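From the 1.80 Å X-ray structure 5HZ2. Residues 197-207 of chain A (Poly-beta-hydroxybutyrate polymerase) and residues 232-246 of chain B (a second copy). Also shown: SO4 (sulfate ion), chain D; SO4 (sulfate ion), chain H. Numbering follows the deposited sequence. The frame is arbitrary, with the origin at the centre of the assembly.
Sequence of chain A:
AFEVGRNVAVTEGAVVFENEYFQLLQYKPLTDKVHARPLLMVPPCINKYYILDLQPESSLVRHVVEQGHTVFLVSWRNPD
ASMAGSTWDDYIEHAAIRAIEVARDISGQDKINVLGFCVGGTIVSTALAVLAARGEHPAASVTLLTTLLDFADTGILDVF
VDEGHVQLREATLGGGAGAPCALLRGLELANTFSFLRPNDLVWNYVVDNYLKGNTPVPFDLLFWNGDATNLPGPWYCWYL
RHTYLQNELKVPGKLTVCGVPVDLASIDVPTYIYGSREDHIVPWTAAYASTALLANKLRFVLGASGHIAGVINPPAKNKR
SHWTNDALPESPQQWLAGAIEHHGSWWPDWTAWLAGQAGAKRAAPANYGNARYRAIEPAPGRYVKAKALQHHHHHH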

# COMPACT_ATOMS: atom_id res chain seq x y z
N ARG A 197 12.75 15.48 3.47
CA ARG A 197 11.80 16.50 3.10
C ARG A 197 12.45 17.86 3.02
O ARG A 197 13.60 18.01 3.34
CB ARG A 197 10.67 16.52 4.11
CG ARG A 197 9.86 15.25 4.14
CD ARG A 197 9.05 15.14 2.87
NE ARG A 197 8.06 14.07 2.91
CZ ARG A 197 7.48 13.57 1.83
NH1 ARG A 197 7.77 14.05 0.64
NH2 ARG A 197 6.58 12.61 1.94
N PRO A 198 11.72 18.84 2.54
CA PRO A 198 12.36 20.16 2.51
C PRO A 198 12.85 20.63 3.85
O PRO A 198 12.27 20.27 4.91
CB PRO A 198 11.22 21.09 2.03
CG PRO A 198 10.32 20.17 1.26
CD PRO A 198 10.33 18.92 2.07
N ASN A 199 13.91 21.44 3.81
CA ASN A 199 14.35 22.13 5.00
C ASN A 199 14.61 23.56 4.56
O ASN A 199 15.65 23.85 3.99
CB ASN A 199 15.60 21.43 5.58
CG ASN A 199 15.91 21.87 6.98
OD1 ASN A 199 16.32 21.06 7.88
ND2 ASN A 199 15.69 23.14 7.22
N ASP A 200 13.62 24.43 4.73
CA ASP A 200 13.75 25.78 4.23
C ASP A 200 12.85 26.61 5.16
O ASP A 200 12.08 26.07 5.90
CB ASP A 200 13.39 25.95 2.76
CG ASP A 200 11.94 25.71 2.43
OD1 ASP A 200 11.06 26.46 2.95
OD2 ASP A 200 11.68 24.84 1.56
N LEU A 201 13.04 27.91 5.12
CA LEU A 201 12.34 28.77 6.07
C LEU A 201 10.84 28.60 5.98
O LEU A 201 10.16 28.66 7.00
CB LEU A 201 12.69 30.21 5.73
CG LEU A 201 11.82 31.32 6.31
CD1 LEU A 201 12.39 31.57 7.69
CD2 LEU A 201 11.80 32.56 5.42
N VAL A 202 10.28 28.49 4.77
CA VAL A 202 8.85 28.47 4.60
C VAL A 202 8.27 27.12 5.10
O VAL A 202 7.28 27.09 5.86
CB VAL A 202 8.42 28.74 3.16
CG1 VAL A 202 6.94 28.54 2.98
CG2 VAL A 202 8.91 30.12 2.73
N TRP A 203 8.85 26.01 4.63
CA TRP A 203 8.43 24.71 5.09
C TRP A 203 8.48 24.59 6.61
O TRP A 203 7.50 24.09 7.21
CB TRP A 203 9.32 23.60 4.44
CG TRP A 203 9.11 22.20 5.02
CD1 TRP A 203 9.70 21.65 6.16
CD2 TRP A 203 8.27 21.17 4.51
NE1 TRP A 203 9.28 20.38 6.35
CE2 TRP A 203 8.40 20.06 5.36
CE3 TRP A 203 7.44 21.07 3.38
CZ2 TRP A 203 7.74 18.87 5.12
CZ3 TRP A 203 6.79 19.84 3.16
CH2 TRP A 203 6.89 18.83 4.04
N ASN A 204 9.60 25.00 7.24
CA ASN A 204 9.77 24.88 8.67
C ASN A 204 8.71 25.73 9.39
O ASN A 204 8.05 25.25 10.30
CB ASN A 204 11.14 25.24 9.10
CG ASN A 204 12.21 24.30 8.53
OD1 ASN A 204 11.93 23.28 7.96
ND2 ASN A 204 13.45 24.68 8.67
N TYR A 205 8.45 26.93 8.90
CA TYR A 205 7.42 27.80 9.47
C TYR A 205 5.98 27.27 9.35
O TYR A 205 5.25 27.23 10.32
CB TYR A 205 7.52 29.13 8.73
CG TYR A 205 6.55 30.26 9.04
CD1 TYR A 205 6.75 31.10 10.12
CD2 TYR A 205 5.50 30.53 8.20
CE1 TYR A 205 5.89 32.15 10.37
CE2 TYR A 205 4.65 31.58 8.43
CZ TYR A 205 4.85 32.39 9.52
OH TYR A 205 4.00 33.44 9.74
N VAL A 206 5.61 26.81 8.16
CA VAL A 206 4.29 26.28 7.89
C VAL A 206 4.00 24.98 8.61
O VAL A 206 2.97 24.82 9.24
CB VAL A 206 3.99 26.12 6.40
CG1 VAL A 206 2.64 25.51 6.22
CG2 VAL A 206 3.93 27.50 5.77
N VAL A 207 4.97 24.09 8.58
CA VAL A 207 4.78 22.81 9.21
C VAL A 207 4.70 22.97 10.72
O VAL A 207 3.83 22.36 11.37
CB VAL A 207 5.83 21.79 8.73
CG1 VAL A 207 5.78 20.49 9.57
CG2 VAL A 207 5.62 21.55 7.25
N PRO B 232 8.18 32.76 -4.39
CA PRO B 232 8.11 33.81 -3.37
C PRO B 232 7.68 33.17 -2.06
O PRO B 232 6.90 32.25 -2.07
CB PRO B 232 7.01 34.73 -3.89
CG PRO B 232 6.99 34.49 -5.36
CD PRO B 232 7.27 33.03 -5.50
N GLY B 233 8.18 33.66 -0.94
CA GLY B 233 7.86 33.04 0.32
C GLY B 233 6.41 32.99 0.69
O GLY B 233 5.94 31.94 1.05
N PRO B 234 5.67 34.08 0.58
CA PRO B 234 4.27 33.95 0.91
C PRO B 234 3.45 33.04 -0.00
O PRO B 234 2.49 32.44 0.47
CB PRO B 234 3.71 35.40 0.79
CG PRO B 234 4.91 36.25 1.09
CD PRO B 234 6.06 35.51 0.39
N TRP B 235 3.78 33.05 -1.29
CA TRP B 235 3.15 32.16 -2.28
C TRP B 235 3.34 30.70 -1.85
O TRP B 235 2.39 29.92 -1.79
CB TRP B 235 3.72 32.44 -3.67
CG TRP B 235 3.00 31.72 -4.77
CD1 TRP B 235 2.05 32.24 -5.61
CD2 TRP B 235 3.18 30.36 -5.15
NE1 TRP B 235 1.59 31.24 -6.46
CE2 TRP B 235 2.31 30.11 -6.25
CE3 TRP B 235 4.01 29.34 -4.69
CZ2 TRP B 235 2.17 28.85 -6.83
CZ3 TRP B 235 3.93 28.09 -5.31
CH2 TRP B 235 3.01 27.86 -6.37
N TYR B 236 4.58 30.35 -1.57
CA TYR B 236 4.96 29.00 -1.19
C TYR B 236 4.26 28.59 0.12
O TYR B 236 3.71 27.52 0.23
CB TYR B 236 6.48 28.97 -1.11
CG TYR B 236 7.16 27.71 -0.67
CD1 TYR B 236 6.52 26.49 -0.67
CD2 TYR B 236 8.48 27.74 -0.27
CE1 TYR B 236 7.18 25.35 -0.27
CE2 TYR B 236 9.14 26.61 0.14
CZ TYR B 236 8.48 25.42 0.14
OH TYR B 236 9.13 24.29 0.54
N CYS B 237 4.24 29.48 1.09
CA CYS B 237 3.51 29.25 2.34
C CYS B 237 2.02 28.95 2.14
O CYS B 237 1.46 27.99 2.67
CB CYS B 237 3.68 30.55 3.19
SG CYS B 237 2.77 30.53 4.75
N TRP B 238 1.36 29.77 1.33
CA TRP B 238 -0.03 29.62 1.05
C TRP B 238 -0.31 28.28 0.42
O TRP B 238 -1.18 27.54 0.83
CB TRP B 238 -0.53 30.78 0.16
CG TRP B 238 -2.03 30.87 0.09
CD1 TRP B 238 -2.82 31.79 0.76
CD2 TRP B 238 -2.93 30.09 -0.70
NE1 TRP B 238 -4.14 31.59 0.46
CE2 TRP B 238 -4.24 30.58 -0.45
CE3 TRP B 238 -2.76 29.05 -1.60
CZ2 TRP B 238 -5.36 30.00 -1.02
CZ3 TRP B 238 -3.90 28.47 -2.18
CH2 TRP B 238 -5.18 29.00 -1.93
N TYR B 239 0.44 27.98 -0.63
CA TYR B 239 0.25 26.72 -1.38
C TYR B 239 0.44 25.53 -0.42
O TYR B 239 -0.43 24.64 -0.30
CB TYR B 239 1.27 26.73 -2.53
CG TYR B 239 1.12 25.53 -3.49
CD1 TYR B 239 -0.10 25.14 -3.97
CD2 TYR B 239 2.23 24.78 -3.86
CE1 TYR B 239 -0.25 24.05 -4.80
CE2 TYR B 239 2.11 23.67 -4.69
CZ TYR B 239 0.90 23.29 -5.16
OH TYR B 239 0.83 22.19 -6.04
N LEU B 240 1.54 25.52 0.30
CA LEU B 240 1.77 24.42 1.20
C LEU B 240 0.72 24.31 2.29
O LEU B 240 0.23 23.25 2.57
CB LEU B 240 3.14 24.58 1.85
CG LEU B 240 3.64 23.53 2.80
CD1 LEU B 240 3.69 22.19 2.10
CD2 LEU B 240 5.02 23.92 3.31
N ARG B 241 0.37 25.43 2.90
CA ARG B 241 -0.62 25.40 3.96
C ARG B 241 -2.05 25.03 3.58
O ARG B 241 -2.67 24.20 4.20
CB ARG B 241 -0.65 26.76 4.65
CG ARG B 241 -1.77 26.96 5.65
CD ARG B 241 -1.64 28.30 6.33
NE ARG B 241 -0.51 28.35 7.22
CZ ARG B 241 -0.03 29.46 7.76
NH1 ARG B 241 -0.59 30.62 7.48
NH2 ARG B 241 1.00 29.41 8.56
N HIS B 242 -2.56 25.66 2.53
CA HIS B 242 -3.94 25.48 2.15
C HIS B 242 -4.30 24.33 1.24
O HIS B 242 -5.45 24.03 1.09
CB HIS B 242 -4.51 26.79 1.64
CG HIS B 242 -4.44 27.90 2.63
ND1 HIS B 242 -5.15 27.89 3.81
CD2 HIS B 242 -3.75 29.06 2.63
CE1 HIS B 242 -4.90 28.99 4.49
NE2 HIS B 242 -4.05 29.72 3.79
N THR B 243 -3.31 23.70 0.65
CA THR B 243 -3.58 22.55 -0.23
C THR B 243 -3.02 21.29 0.45
O THR B 243 -3.75 20.57 1.16
CB THR B 243 -3.04 22.75 -1.68
OG1 THR B 243 -1.60 22.82 -1.73
CG2 THR B 243 -3.60 23.97 -2.31
N TYR B 244 -1.72 21.07 0.34
CA TYR B 244 -1.12 19.89 0.90
C TYR B 244 -1.44 19.64 2.37
O TYR B 244 -1.73 18.53 2.72
CB TYR B 244 0.43 19.89 0.70
CG TYR B 244 0.83 19.62 -0.70
CD1 TYR B 244 0.98 18.30 -1.13
CD2 TYR B 244 1.12 20.63 -1.63
CE1 TYR B 244 1.40 18.00 -2.40
CE2 TYR B 244 1.52 20.31 -2.94
CZ TYR B 244 1.65 18.99 -3.31
OH TYR B 244 2.02 18.57 -4.57
N LEU B 245 -1.33 20.66 3.23
CA LEU B 245 -1.53 20.45 4.66
C LEU B 245 -2.99 20.42 5.09
O LEU B 245 -3.40 19.48 5.79
CB LEU B 245 -0.77 21.53 5.48
CG LEU B 245 0.65 21.10 5.88
CD1 LEU B 245 1.35 20.27 4.88
CD2 LEU B 245 1.52 22.30 6.31
N GLN B 246 -3.75 21.43 4.72
CA GLN B 246 -5.13 21.59 5.24
C GLN B 246 -6.17 21.20 4.22
O GLN B 246 -7.35 21.03 4.57
CB GLN B 246 -5.32 23.00 5.75
CG GLN B 246 -4.42 23.26 6.97
CD GLN B 246 -4.40 24.71 7.48
OE1 GLN B 246 -5.06 25.61 6.98
NE2 GLN B 246 -3.56 24.92 8.46
S SO4 D . -2.73 32.79 5.06
O1 SO4 D . -2.21 32.79 3.68
O2 SO4 D . -1.76 33.70 5.77
O3 SO4 D . -2.77 31.45 5.72
O4 SO4 D . -4.12 33.31 5.05
S SO4 H . 3.54 19.79 -8.03
O1 SO4 H . 3.45 21.22 -7.60
O2 SO4 H . 4.84 19.22 -7.49
O3 SO4 H . 2.27 19.15 -7.56
O4 SO4 H . 3.53 19.64 -9.53
O HOH W 1 0.77 26.45 8.97

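The helix that starts at A:Leu201 and runs on past A:Val207 packs against the helix from B:Gly233 to B:Leu245, with their axes 9.4 Å apart at closest approach. Their N-to-C directions differ by 41°. The backbones come nearest where A:Val202 meets B:Cys237, CA to CA 5.9 Å. The contact buries 549 Å² in total and is mostly apolar.

A:Asp200 does two jobs. With chi1 at p, its carboxylate turns back over the first turn of its helix. OD1 caps it, accepting from A:Trp203 N at 2.8 Å and, weakly, from A:Val202 N at 2.8 Å. OD2 is left to accept from B:Tyr236 OH at 2.8 Å. This is the only direct hydrogen bond between the stretches. B:Tyr236 is t at chi1, and its ring reaches across to A:Asp200 with A:Val202 over one face; A:Val202 CG1 lies 3.9 Å from the ring centroid.

A:Val206 is a knob among B:Cys237, B:Leu240, B:Arg241 and B:Leu245. Its chi1 is t, and both methyls are used. CG2 meets B:Cys237 SG at 3.4 Å; CG1 meets B:Leu245 CD2 at 3.4 Å. A short, branched side chain suits this small pocket. B:Leu245 has an off-well chi1 of -92°, and in this conformation its CD2 also lies 4.3 Å from A:Val207 CG2. B:Leu240, t and then p, places CD2 3.7 Å from A:Trp203 CE3 and 3.9 Å from A:Val206 CB.

A:Val202 CG2 also meets the backbone carbonyl of B:Gly233, 3.9 Å from its O.

B:Arg241 is extended through chi2, then bends at chi3 (m). Its CB helps line the pocket, 3.9 Å from A:Val206 CG1. Its charged end finds polar partners. NE donates to water 1 at 2.9 Å, and that water donates to A:Val206 O at 2.8 Å, bridging the chains. NH1 donates to sulfate D O3 at 2.9 Å.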